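Local atomic coordinates of superoxide reductase (Giardia intestinalis, PDB entry 4D7P), a protein that probably reduces superoxide to hydrogen peroxide at a mononuclear, non-haem iron centre. Residues K16-E22 with C34-H40; I48-F54 with E65-I71; Y90-A95 with E106-L111. One frame throughout, in Å; residues are numbered along the deposited sequence.

Interaction 1. Residues K16-E22 with C34-H40. With FE (Fe (III) ion), chain B.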
loop_
_atom_site.group_PDB
_atom_site.type_symbol
_atom_site.label_atom_id
_atom_site.label_comp_id
_atom_site.label_asym_id
_atom_site.label_seq_id
_atom_site.Cartn_x
_atom_site.Cartn_y
_atom_site.Cartn_z
ATOM N N LYS A 16 8.465 -14.315 24.197
ATOM C CA LYS A 16 7.084 -14.389 24.670
ATOM C C LYS A 16 6.129 -13.814 23.614
ATOM O O LYS A 16 5.097 -14.419 23.303
ATOM C CB LYS A 16 6.923 -13.647 26.009
ATOM C CG LYS A 16 6.186 -14.441 27.106
ATOM C CD LYS A 16 6.200 -13.710 28.458
ATOM C CE LYS A 16 5.418 -14.462 29.540
ATOM N NZ LYS A 16 3.936 -14.340 29.397
ATOM N N GLU A 17 6.483 -12.649 23.067
ATOM C CA GLU A 17 5.712 -11.991 22.005
ATOM C C GLU A 17 6.213 -12.466 20.632
ATOM O O GLU A 17 7.425 -12.621 20.428
ATOM C CB GLU A 17 5.817 -10.464 22.137
ATOM C CG GLU A 17 5.088 -9.657 21.067
ATOM C CD GLU A 17 5.313 -8.153 21.207
ATOM O OE1 GLU A 17 4.913 -7.579 22.243
ATOM O OE2 GLU A 17 5.891 -7.542 20.279
ATOM N N LYS A 18 5.292 -12.709 19.699
ATOM C CA LYS A 18 5.663 -13.332 18.430
ATOM C C LYS A 18 5.376 -12.436 17.227
ATOM O O LYS A 18 4.291 -11.864 17.089
ATOM C CB LYS A 18 4.946 -14.678 18.262
ATOM C CG LYS A 18 5.043 -15.609 19.473
ATOM C CD LYS A 18 6.478 -16.064 19.765
ATOM C CE LYS A 18 6.515 -17.036 20.951
ATOM N NZ LYS A 18 7.881 -17.560 21.251
ATOM N N HIS A 19 6.372 -12.321 16.358
ATOM C CA HIS A 19 6.280 -11.488 15.167
ATOM C C HIS A 19 6.320 -12.362 13.893
ATOM O O HIS A 19 5.925 -11.922 12.818
ATOM C CB HIS A 19 7.425 -10.460 15.123
ATOM C CG HIS A 19 7.319 -9.333 16.116
ATOM N ND1 HIS A 19 7.822 -9.420 17.397
ATOM C CD2 HIS A 19 6.856 -8.065 15.985
ATOM C CE1 HIS A 19 7.630 -8.271 18.026
ATOM N NE2 HIS A 19 7.056 -7.425 17.188
ATOM N N VAL A 20 6.805 -13.596 14.006
ATOM C CA VAL A 20 7.099 -14.370 12.801
ATOM C C VAL A 20 5.848 -14.784 12.036
ATOM O O VAL A 20 4.986 -15.458 12.583
ATOM C CB VAL A 20 7.910 -15.610 13.137
ATOM C CG1 VAL A 20 8.187 -16.411 11.859
ATOM C CG2 VAL A 20 9.202 -15.197 13.825
ATOM N N PRO A 21 5.747 -14.381 10.758
ATOM C CA PRO A 21 4.538 -14.688 9.982
ATOM C C PRO A 21 4.382 -16.180 9.653
ATOM O O PRO A 21 5.020 -16.674 8.718
ATOM C CB PRO A 21 4.720 -13.856 8.701
ATOM C CG PRO A 21 6.196 -13.669 8.576
ATOM C CD PRO A 21 6.718 -13.581 9.985
ATOM N N GLU A 22 3.546 -16.884 10.418
ATOM C CA GLU A 22 3.184 -18.265 10.091
ATOM C C GLU A 22 2.578 -18.338 8.696
ATOM O O GLU A 22 1.717 -17.538 8.352
ATOM C CB GLU A 22 2.189 -18.834 11.111
ATOM C CG GLU A 22 1.919 -20.341 10.951
ATOM C CD GLU A 22 0.681 -20.830 11.719
ATOM O OE1 GLU A 22 -0.420 -20.268 11.511
ATOM O OE2 GLU A 22 0.803 -21.792 12.513
ATOM N N CYS A 34 0.500 -13.555 12.334
ATOM C CA CYS A 34 1.644 -13.256 13.195
ATOM C C CYS A 34 1.221 -13.176 14.665
ATOM O O CYS A 34 0.488 -12.262 15.046
ATOM C CB CYS A 34 2.284 -11.934 12.785
ATOM S SG CYS A 34 2.444 -11.687 11.009
ATOM N N GLY A 35 1.663 -14.117 15.496
ATOM C CA GLY A 35 2.441 -15.252 15.055
ATOM C C GLY A 35 1.560 -16.482 15.071
ATOM O O GLY A 35 0.332 -16.364 15.103
ATOM N N ALA A 36 2.180 -17.659 15.062
ATOM C CA ALA A 36 1.445 -18.911 14.867
ATOM C C ALA A 36 0.501 -19.227 16.028
ATOM O O ALA A 36 -0.651 -19.602 15.810
ATOM C CB ALA A 36 2.417 -20.066 14.647
ATOM N N THR A 37 0.992 -19.059 17.254
ATOM C CA THR A 37 0.235 -19.414 18.452
ATOM C C THR A 37 -0.304 -18.171 19.163
ATOM O O THR A 37 -1.462 -18.140 19.584
ATOM C CB THR A 37 1.105 -20.239 19.428
ATOM O OG1 THR A 37 1.690 -21.344 18.725
ATOM C CG2 THR A 37 0.275 -20.760 20.612
ATOM N N VAL A 38 0.534 -17.146 19.287
ATOM C CA VAL A 38 0.105 -15.884 19.885
ATOM C C VAL A 38 -0.038 -14.777 18.836
ATOM O O VAL A 38 0.880 -14.530 18.049
ATOM C CB VAL A 38 1.089 -15.407 20.959
ATOM C CG1 VAL A 38 0.453 -14.309 21.788
ATOM C CG2 VAL A 38 1.522 -16.572 21.834
ATOM N N MET A 39 -1.185 -14.111 18.819
ATOM C CA MET A 39 -1.380 -13.013 17.888
ATOM C C MET A 39 -0.668 -11.769 18.389
ATOM O O MET A 39 -0.888 -11.340 19.521
ATOM C CB MET A 39 -2.860 -12.725 17.694
ATOM C CG MET A 39 -3.127 -11.711 16.599
ATOM S SD MET A 39 -2.944 -12.378 14.918
ATOM C CE MET A 39 -4.230 -13.628 14.897
ATOM N N HIS A 40 0.185 -11.193 17.550
ATOM C CA HIS A 40 0.897 -9.957 17.890
ATOM C C HIS A 40 -0.083 -8.839 18.215
ATOM O O HIS A 40 -1.177 -8.817 17.671
ATOM C CB HIS A 40 1.800 -9.546 16.729
ATOM C CG HIS A 40 2.592 -8.298 16.973
ATOM N ND1 HIS A 40 2.059 -7.034 16.827
ATOM C CD2 HIS A 40 3.891 -8.123 17.320
ATOM C CE1 HIS A 40 2.996 -6.136 17.076
ATOM N NE2 HIS A 40 4.117 -6.771 17.375
HETATM FE FE FE B . 6.047 -5.844 17.981
HETATM O O HOH W 1 4.782 -17.911 13.466
#

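Interaction 2. Residues I48-F54 with E65-I71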
loop_
_atom_site.group_PDB
_atom_site.type_symbol
_atom_site.label_atom_id
_atom_site.label_comp_id
_atom_site.label_asym_id
_atom_site.label_seq_id
_atom_site.Cartn_x
_atom_site.Cartn_y
_atom_site.Cartn_z
ATOM N N ILE A 48 1.760 -4.510 13.759
ATOM C CA ILE A 48 2.373 -4.981 12.535
ATOM C C ILE A 48 1.593 -4.316 11.415
ATOM O O ILE A 48 0.381 -4.523 11.255
ATOM C CB ILE A 48 2.366 -6.512 12.414
ATOM C CG1 ILE A 48 3.477 -7.085 13.298
ATOM C CG2 ILE A 48 2.583 -6.945 10.963
ATOM C CD1 ILE A 48 3.369 -8.594 13.493
ATOM N N GLY A 49 2.294 -3.463 10.682
ATOM C CA GLY A 49 1.669 -2.600 9.705
ATOM C C GLY A 49 1.528 -3.259 8.356
ATOM O O GLY A 49 0.562 -2.992 7.628
ATOM N N THR A 50 2.488 -4.110 7.999
ATOM C CA THR A 50 2.408 -4.793 6.710
ATOM C C THR A 50 2.808 -6.242 6.814
ATOM O O THR A 50 3.643 -6.613 7.631
ATOM C CB THR A 50 3.314 -4.143 5.610
ATOM O OG1 THR A 50 4.689 -4.177 6.031
ATOM C CG2 THR A 50 2.886 -2.702 5.294
ATOM N N ILE A 51 2.205 -7.053 5.959
ATOM C CA ILE A 51 2.600 -8.433 5.786
ATOM C C ILE A 51 2.806 -8.570 4.293
ATOM O O ILE A 51 1.858 -8.402 3.515
ATOM C CB ILE A 51 1.538 -9.413 6.297
ATOM C CG1 ILE A 51 1.390 -9.318 7.822
ATOM C CG2 ILE A 51 1.876 -10.825 5.877
ATOM C CD1 ILE A 51 0.164 -10.052 8.344
ATOM N N ARG A 52 4.047 -8.795 3.880
ATOM C CA ARG A 52 4.349 -8.958 2.463
ATOM C C ARG A 52 4.680 -10.393 2.168
ATOM O O ARG A 52 5.284 -11.064 3.004
ATOM C CB ARG A 52 5.519 -8.067 2.047
ATOM C CG ARG A 52 5.199 -6.604 2.099
ATOM C CD ARG A 52 6.419 -5.783 2.409
ATOM N NE ARG A 52 7.124 -5.366 1.205
ATOM C CZ ARG A 52 8.406 -5.012 1.199
ATOM N NH1 ARG A 52 9.091 -5.050 2.336
ATOM N NH2 ARG A 52 9.010 -4.639 0.072
ATOM N N LEU A 53 4.296 -10.850 0.977
ATOM C CA LEU A 53 4.638 -12.182 0.505
ATOM C C LEU A 53 5.492 -12.084 -0.752
ATOM O O LEU A 53 5.127 -11.405 -1.712
ATOM C CB LEU A 53 3.378 -13.021 0.222
ATOM C CG LEU A 53 3.656 -14.486 -0.142
ATOM C CD1 LEU A 53 4.344 -15.194 1.021
ATOM C CD2 LEU A 53 2.382 -15.245 -0.550
ATOM N N PHE A 54 6.637 -12.754 -0.722
ATOM C CA PHE A 54 7.548 -12.810 -1.859
ATOM C C PHE A 54 7.624 -14.227 -2.408
ATOM O O PHE A 54 7.620 -15.191 -1.641
ATOM C CB PHE A 54 8.962 -12.361 -1.466
ATOM C CG PHE A 54 9.050 -10.945 -0.986
ATOM C CD1 PHE A 54 8.832 -10.636 0.350
ATOM C CD2 PHE A 54 9.385 -9.928 -1.859
ATOM C CE1 PHE A 54 8.914 -9.333 0.793
ATOM C CE2 PHE A 54 9.472 -8.614 -1.416
ATOM C CZ PHE A 54 9.232 -8.319 -0.095
ATOM N N GLU A 65 8.140 -9.618 -5.157
ATOM C CA GLU A 65 7.036 -9.324 -4.252
ATOM C C GLU A 65 5.724 -9.607 -4.948
ATOM O O GLU A 65 5.436 -9.060 -6.011
ATOM C CB GLU A 65 7.061 -7.877 -3.760
ATOM C CG GLU A 65 6.044 -7.651 -2.639
ATOM C CD GLU A 65 6.001 -6.221 -2.146
ATOM O OE1 GLU A 65 6.892 -5.819 -1.375
ATOM O OE2 GLU A 65 5.071 -5.493 -2.526
ATOM N N LEU A 66 4.935 -10.486 -4.352
ATOM C CA LEU A 66 3.661 -10.858 -4.935
ATOM C C LEU A 66 2.584 -9.887 -4.517
ATOM O O LEU A 66 1.669 -9.597 -5.297
ATOM C CB LEU A 66 3.281 -12.284 -4.528
ATOM C CG LEU A 66 4.411 -13.300 -4.737
ATOM C CD1 LEU A 66 3.966 -14.654 -4.246
ATOM C CD2 LEU A 66 4.818 -13.358 -6.207
ATOM N N GLY A 67 2.686 -9.387 -3.287
ATOM C CA GLY A 67 1.724 -8.412 -2.796
ATOM C C GLY A 67 2.003 -7.997 -1.363
ATOM O O GLY A 67 2.951 -8.481 -0.748
ATOM N N CYS A 68 1.180 -7.095 -0.836
ATOM C CA CYS A 68 1.426 -6.497 0.468
ATOM C C CYS A 68 0.122 -6.173 1.151
ATOM O O CYS A 68 -0.647 -5.337 0.656
ATOM C CB CYS A 68 2.272 -5.223 0.340
ATOM S SG CYS A 68 2.531 -4.298 1.910
ATOM N N GLN A 69 -0.124 -6.838 2.279
ATOM C CA GLN A 69 -1.254 -6.528 3.142
ATOM C C GLN A 69 -0.874 -5.407 4.094
ATOM O O GLN A 69 -0.057 -5.592 5.004
ATOM C CB GLN A 69 -1.703 -7.746 3.951
ATOM C CG GLN A 69 -2.832 -7.454 4.957
ATOM C CD GLN A 69 -4.148 -7.112 4.268
ATOM O OE1 GLN A 69 -4.802 -7.981 3.707
ATOM N NE2 GLN A 69 -4.542 -5.837 4.314
ATOM N N GLN A 70 -1.485 -4.247 3.890
ATOM C CA GLN A 70 -1.310 -3.128 4.798
ATOM C C GLN A 70 -2.487 -3.064 5.783
ATOM O O GLN A 70 -3.652 -3.291 5.417
ATOM C CB GLN A 70 -1.155 -1.829 3.996
ATOM C CG GLN A 70 -0.843 -0.598 4.851
ATOM C CD GLN A 70 -2.111 0.103 5.292
ATOM O OE1 GLN A 70 -3.093 0.113 4.562
ATOM N NE2 GLN A 70 -2.106 0.666 6.497
ATOM N N ILE A 71 -2.172 -2.810 7.048
ATOM C CA ILE A 71 -3.180 -2.807 8.105
ATOM C C ILE A 71 -3.066 -1.538 8.934
ATOM O O ILE A 71 -1.995 -1.196 9.411
ATOM C CB ILE A 71 -3.025 -4.023 9.030
ATOM C CG1 ILE A 71 -2.993 -5.310 8.202
ATOM C CG2 ILE A 71 -4.146 -4.062 10.073
ATOM C CD1 ILE A 71 -2.446 -6.500 8.955
HETATM O O HOH W 2 -1.332 -2.451 11.753
#

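Interaction 3. Residues Y90-A95 with E106-L111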
loop_
_atom_site.group_PDB
_atom_site.type_symbol
_atom_site.label_atom_id
_atom_site.label_comp_id
_atom_site.label_asym_id
_atom_site.label_seq_id
_atom_site.Cartn_x
_atom_site.Cartn_y
_atom_site.Cartn_z
ATOM N N TYR A 90 7.993 -20.855 -8.778
ATOM C CA TYR A 90 8.832 -20.457 -7.649
ATOM C C TYR A 90 9.416 -21.651 -6.917
ATOM O O TYR A 90 8.835 -22.736 -6.922
ATOM C CB TYR A 90 8.032 -19.593 -6.657
ATOM C CG TYR A 90 7.351 -18.408 -7.301
ATOM C CD1 TYR A 90 8.021 -17.199 -7.468
ATOM C CD2 TYR A 90 6.040 -18.503 -7.760
ATOM C CE1 TYR A 90 7.402 -16.115 -8.066
ATOM C CE2 TYR A 90 5.412 -17.425 -8.355
ATOM C CZ TYR A 90 6.097 -16.232 -8.504
ATOM O OH TYR A 90 5.461 -15.162 -9.096
ATOM N N LYS A 91 10.555 -21.442 -6.265
ATOM C CA LYS A 91 11.191 -22.499 -5.487
ATOM C C LYS A 91 10.942 -22.328 -3.990
ATOM O O LYS A 91 11.168 -23.248 -3.203
ATOM C CB LYS A 91 12.693 -22.547 -5.775
ATOM C CG LYS A 91 13.453 -21.248 -5.567
ATOM C CD LYS A 91 14.787 -21.309 -6.309
ATOM C CE LYS A 91 15.606 -20.037 -6.136
ATOM N NZ LYS A 91 16.770 -19.970 -7.073
ATOM N N GLY A 92 10.466 -21.148 -3.606
ATOM C CA GLY A 92 10.149 -20.874 -2.217
ATOM C C GLY A 92 9.300 -19.624 -2.049
ATOM O O GLY A 92 9.239 -18.788 -2.953
ATOM N N LEU A 93 8.643 -19.508 -0.895
ATOM C CA LEU A 93 7.889 -18.309 -0.519
ATOM C C LEU A 93 8.514 -17.665 0.714
ATOM O O LEU A 93 8.928 -18.356 1.655
ATOM C CB LEU A 93 6.423 -18.642 -0.223
ATOM C CG LEU A 93 5.656 -19.366 -1.314
ATOM C CD1 LEU A 93 4.237 -19.684 -0.842
ATOM C CD2 LEU A 93 5.645 -18.481 -2.547
ATOM N N LEU A 94 8.562 -16.342 0.708
ATOM C CA LEU A 94 9.131 -15.581 1.811
ATOM C C LEU A 94 8.094 -14.598 2.324
ATOM O O LEU A 94 7.680 -13.701 1.593
ATOM C CB LEU A 94 10.399 -14.830 1.368
ATOM C CG LEU A 94 10.998 -13.859 2.390
ATOM C CD1 LEU A 94 11.592 -14.616 3.580
ATOM C CD2 LEU A 94 12.021 -12.927 1.750
ATOM N N ALA A 95 7.660 -14.777 3.568
ATOM C CA ALA A 95 6.725 -13.838 4.185
ATOM C C ALA A 95 7.513 -12.876 5.057
ATOM O O ALA A 95 8.467 -13.280 5.722
ATOM C CB ALA A 95 5.655 -14.584 5.013
ATOM N N GLU A 106 10.971 -12.352 9.158
ATOM C CA GLU A 106 10.650 -13.123 7.978
ATOM C C GLU A 106 10.516 -14.614 8.253
ATOM O O GLU A 106 10.859 -15.111 9.321
ATOM C CB GLU A 106 11.685 -12.877 6.883
ATOM C CG GLU A 106 13.096 -13.238 7.244
ATOM C CD GLU A 106 14.091 -12.765 6.201
ATOM O OE1 GLU A 106 13.714 -11.927 5.351
ATOM O OE2 GLU A 106 15.250 -13.232 6.232
ATOM N N ASN A 107 9.973 -15.315 7.271
ATOM C CA ASN A 107 9.778 -16.748 7.358
ATOM C C ASN A 107 9.820 -17.303 5.953
ATOM O O ASN A 107 9.091 -16.844 5.077
ATOM C CB ASN A 107 8.452 -17.090 8.045
ATOM C CG ASN A 107 8.275 -18.585 8.252
ATOM O OD1 ASN A 107 9.214 -19.359 8.063
ATOM N ND2 ASN A 107 7.075 -18.997 8.643
ATOM N N TYR A 108 10.698 -18.271 5.730
ATOM C CA TYR A 108 10.861 -18.849 4.407
ATOM C C TYR A 108 10.236 -20.220 4.360
ATOM O O TYR A 108 10.411 -21.017 5.283
ATOM C CB TYR A 108 12.336 -18.948 4.021
ATOM C CG TYR A 108 12.569 -19.505 2.631
ATOM C CD1 TYR A 108 12.268 -18.750 1.503
ATOM C CD2 TYR A 108 13.100 -20.779 2.444
ATOM C CE1 TYR A 108 12.486 -19.245 0.225
ATOM C CE2 TYR A 108 13.322 -21.283 1.171
ATOM C CZ TYR A 108 13.013 -20.512 0.064
ATOM O OH TYR A 108 13.226 -21.002 -1.208
ATOM N N MET A 109 9.497 -20.490 3.292
ATOM C CA MET A 109 8.982 -21.829 3.063
ATOM C C MET A 109 9.548 -22.361 1.760
ATOM O O MET A 109 9.396 -21.739 0.709
ATOM C CB MET A 109 7.458 -21.831 3.029
ATOM C CG MET A 109 6.859 -23.162 2.631
ATOM S SD MET A 109 5.089 -23.012 2.413
ATOM C CE MET A 109 4.625 -22.662 4.105
ATOM N N GLU A 110 10.225 -23.501 1.832
ATOM C CA GLU A 110 10.737 -24.146 0.631
ATOM C C GLU A 110 9.608 -24.883 -0.075
ATOM O O GLU A 110 8.871 -25.635 0.555
ATOM C CB GLU A 110 11.874 -25.105 0.985
ATOM C CG GLU A 110 12.681 -25.596 -0.210
ATOM C CD GLU A 110 13.812 -26.541 0.190
ATOM O OE1 GLU A 110 14.414 -26.343 1.269
ATOM O OE2 GLU A 110 14.098 -27.484 -0.579
ATOM N N LEU A 111 9.465 -24.664 -1.378
ATOM C CA LEU A 111 8.429 -25.350 -2.144
ATOM C C LEU A 111 8.953 -26.674 -2.691
ATOM O O LEU A 111 8.187 -27.604 -2.931
ATOM C CB LEU A 111 7.937 -24.477 -3.292
ATOM C CG LEU A 111 7.235 -23.178 -2.901
ATOM C CD1 LEU A 111 6.694 -22.480 -4.137
ATOM C CD2 LEU A 111 6.117 -23.478 -1.924
ATOM O OXT LEU A 111 10.153 -26.838 -2.915
#

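Interaction 1. Residues K16-E22 with C34-H40
His19 and His40 meet at the iron(III) ion, each giving its NE2, at 2.0 Å from His19 and 2.2 Å from His40. Sharing the metal brings these two NE2 atoms 3.0 Å apart without a hydrogen bond, and CD2 of His40 rides over one face of the His19 ring, the planes 58° apart. In Glu17, CG anti to the backbone N (chi1 178°) and the chain straight beyond it carry the carboxylate to the same ion, but OE2 stops 2.9 Å from the iron, well beyond the histidine bonds. His46, His102 and Cys99 complete the site.

The second shell is mostly backbone. Lys18 O lies in the plane of the His40 ring at its edge, 3.4 Å from His40 CB. A cis peptide precedes Gly35, and backbone hydrogen bonds from His40 N to Cys34 O and from Gly35 N to Val38 O close the loop. A water bridges Val20 O and, weakly, Ala36 N. Cys34 SG packs on Pro21 CB at 3.9 Å.

Four histidines and a cysteine are the hallmark iron ligands of superoxide reductases. The distant carboxylate of Glu17 is consistent with a loosely held sixth ligand, where related enzymes are thought to exchange glutamate for substrate.

Interaction 2. Residues I48-F54 with E65-I71
From Gly49 and Ile71 to Phe54 and Glu65, strands 48-54 and 65-71 run antiparallel, their axes at 167° and 4.6 Å apart at closest approach. The ladder is regular through Arg52 and Cys68, then meets a classic beta bulge: Leu66 and Gly67 both face Leu53, whose N bonds to Gly67 O while its O accepts from Leu66 N at 2.8 Å. A water joins Ile48 O and Ile71 O at the other end.

On the face with Arg52, Cys68 and Phe54, the main event is a salt bridge. Glu65 OE1 takes Arg52 NE at 2.6 Å and, weakly, NH2; both N-H groups converge on this one oxygen; guanidinium and carboxylate stand nearly perpendicular, at 89°, and NE comes from above the carboxylate plane. The bend of the arginine at chi3 (91°) turns its head to Glu65. CZ of Phe54 stands 3.6 Å above the middle of the guanidinium, presenting a ring edge to its flat face, and Glu65 CB packs on Phe54 CE2 at 3.4 Å. Cys68 SG fits between Arg52 CG and Thr50 CG2. The face with Ile51 and Leu53 is mainly apolar, though Gln69 shares it. Leu53 CD2 meets Leu66 CD1 at 4.1 Å, and Ile51 packs on Ile32 and Cys34 and on Ala80.

Glu65 is spent on both oxygens, since OE2 accepts from Trp72 NE1 of a second subunit, whose strand also extends the sheet beyond residues 67-71. Arg52 NH1 lies close to its counterpart in a fourth subunit, so the buried carboxylate probably offsets charge where the tetramer comes together.

Interaction 3. Residues Y90-A95 with E106-L111
Leu93 and Met109 sit opposite each other at the centre of the hairpin, and both of their backbone bonds are short: Met109 N to Leu93 O is 2.7 Å, the donor nearly in line with C=O, and Leu93 N to Met109 O is 2.8 Å. Two residues on, Ala95 and Asn107 form the next hydrogen-bonded pair, with the Asn107 N bond the more bent. Beyond Gly92, Leu111 N still reaches Lys91 O, though it comes in from above the carbonyl plane as the chain ends.

The inward face, with Leu93 and Ala95, is the buried side, where Ala95 and Met109 pack on Met23 of strand 21-26. Leu111 folds back over the corner of the chain, partly clasped but exposed, its CD1 3.5 Å from Tyr90 O and its CD2 4.2 Å from Leu93 CG. This hairpin forms the edge of the four-stranded sheet in an immunoglobulin-like beta-sandwich, and strand 21-26 belongs to the facing sheet. Asn107 ND2 ties the two sheets together by a hydrogen bond to Pro21 O.

The outer face is more open to solvent, although Tyr108 fits closely over Gly92. With CG anti to the backbone N (chi1 -178°), its ring lies along the neighbouring strand: OH comes within 3.2 Å of Gly92 CA, a position possible because Gly92 carries no side chain, and Leu94 CB approaches the ring edge near the plane at 4.3 Å from CD1. Leu94 CD1 also rests on Glu106 CB, at 3.7 Å. Tyr108, Glu106 and Glu110 are exposed. Lys91 points away from segment 106-111 and its NZ hydrogen-bonds to Asn61 OD1.

How the interactions relate
Interaction 1 supplies ligands of the iron, and Ile48 of interaction 2 backs the ligand His40 (CD1 to CG 3.6 Å) and touches Cys34 CB as closely; the Ile48 side chain lies about 5 Å from the metal. Their centres are 15 Å apart. Interactions 2 and 3, 14 Å between centres, share one sheet through neighbouring strands 48-57 and 90-99, with Phe54 N 2.7 Å from Leu94 O; Leu66 CD2 and Tyr90 OH touch as well. Interaction 3, about 17 Å from interaction 1 between centres, meets residues just past His19, where Val20 CG1 packs on Asn107 CB at 3.9 Å and Pro21 CG on Ala95 O.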